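Local coordinates for KLLA0F12672p (Kluyveromyces lactis, PDB 4M3O), which probably dephosphorylates the C-terminal domain of RNA polymerase II as a zinc-binding Rtr1/RPAP2-family phosphatase, here represented by its N-terminal domain, at residues Ile35-Leu38 and Ile39-Asp42. Residues are numbered along the deposited sequence; the frame is centred on the assembly and turned at random.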
# COMPACT_ATOMS: atom_id res chain seq x y z
N ILE A 35 1.13 5.55 -4.27
CA ILE A 35 1.09 4.37 -5.13
C ILE A 35 2.30 4.27 -6.04
O ILE A 35 2.97 3.22 -6.11
CB ILE A 35 -0.26 4.30 -5.89
CG1 ILE A 35 -1.35 3.85 -4.89
CG2 ILE A 35 -0.17 3.34 -7.04
CD1 ILE A 35 -2.73 4.44 -5.12
N ASP A 36 2.65 5.37 -6.68
CA ASP A 36 3.87 5.44 -7.49
C ASP A 36 5.12 5.03 -6.70
O ASP A 36 5.99 4.31 -7.24
CB ASP A 36 4.08 6.87 -8.02
CG ASP A 36 3.61 7.04 -9.47
OD1 ASP A 36 2.84 8.00 -9.74
OD2 ASP A 36 4.05 6.26 -10.36
N LEU A 37 5.24 5.52 -5.46
CA LEU A 37 6.39 5.18 -4.63
C LEU A 37 6.37 3.70 -4.33
O LEU A 37 7.41 3.03 -4.36
CB LEU A 37 6.36 5.94 -3.30
CG LEU A 37 7.62 5.73 -2.44
CD1 LEU A 37 8.86 6.18 -3.21
CD2 LEU A 37 7.50 6.49 -1.12
N LEU A 38 5.17 3.15 -4.10
CA LEU A 38 5.12 1.71 -3.70
C LEU A 38 5.19 0.71 -4.85
O LEU A 38 5.14 -0.50 -4.64
CB LEU A 38 3.88 1.46 -2.84
CG LEU A 38 3.87 2.34 -1.56
CD1 LEU A 38 2.60 2.18 -0.76
CD2 LEU A 38 5.10 2.05 -0.72
N ILE A 39 5.29 1.20 -6.08
CA ILE A 39 5.61 0.31 -7.22
C ILE A 39 7.07 0.39 -7.69
O ILE A 39 7.57 -0.56 -8.32
CB ILE A 39 4.67 0.56 -8.42
CG1 ILE A 39 4.99 1.92 -9.04
CG2 ILE A 39 3.24 0.43 -7.94
CD1 ILE A 39 5.26 1.83 -10.53
N THR A 40 7.74 1.51 -7.37
CA THR A 40 9.16 1.70 -7.63
C THR A 40 9.96 1.03 -6.54
O THR A 40 11.03 0.51 -6.84
CB THR A 40 9.53 3.19 -7.72
OG1 THR A 40 8.94 3.92 -6.64
CG2 THR A 40 8.97 3.73 -8.97
N LYS A 41 9.41 0.99 -5.31
CA LYS A 41 10.10 0.46 -4.12
C LYS A 41 9.17 -0.45 -3.31
O LYS A 41 7.94 -0.37 -3.48
CB LYS A 41 10.51 1.60 -3.19
CG LYS A 41 11.50 2.54 -3.81
CD LYS A 41 11.76 3.75 -2.95
CE LYS A 41 12.95 4.53 -3.53
NZ LYS A 41 13.49 5.51 -2.56
N ASP A 42 9.76 -1.28 -2.45
CA ASP A 42 9.01 -2.16 -1.57
C ASP A 42 9.07 -1.53 -0.21
O ASP A 42 9.95 -0.73 0.04
CB ASP A 42 9.57 -3.56 -1.58
CG ASP A 42 9.72 -4.12 -3.01
OD1 ASP A 42 8.82 -3.90 -3.86
OD2 ASP A 42 10.73 -4.80 -3.29
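Leu37, in the last turn of helix 24-40, meets Lys41, the first residue beyond it, with CD1 of Leu37 lying 3.8 Å from CD of Lys41. The leucine reaches the lysine because its CG stands anti to the backbone N (chi1 -174°), which carries a methyl forward against the middle of the extended lysine chain; the two side chains cross obliquely. Beyond this apolar touch the ammonium NZ of Lys41 forms a salt bridge with Glu7 of helix 5-13, a helix that Leu37 also packs against.

The hydroxyl of Thr40 folds back on the chain instead. Its OG1 sits between the backbone N and the carbonyl carbon (chi1 47°), facing two carbonyls of the preceding turn: Leu37 O at 2.9 Å and Asp36 O at 3.0 Å. Leu37 O also accepts the backbone N of Lys41 at 3.0 Å, whereas Ile39 N is weakly bonded to Ile35 O and Asp36 O, and Thr40 N weakly to Asp36 O and Leu37 O.

Ile39 lies over the carbonyl ends of that turn, with CG1 3.2 Å from Asp36 O and CG2 3.3 Å from Ile35 O. The same side chain touches Glu67 and Arg68 of helix 58-70, and an alanine here would probably leave a gap toward that helix and strip the two carbonyls of their aliphatic cover.

Lys41 is the first residue to leave helical backbone angles; beyond it Asp42 is hydrogen-bonded through its backbone to Ala3, while Arg68 binds both Leu38 O and the Asp42 carboxylate, which Arg73 also bridges. The arrangement is that of a helix C-terminus with a threonine hydroxyl folded back onto its last turn, joined to helices 5-13 and 58-70 and outside the metal site, the Leu38 side chain being about 14 Å from the zinc ion.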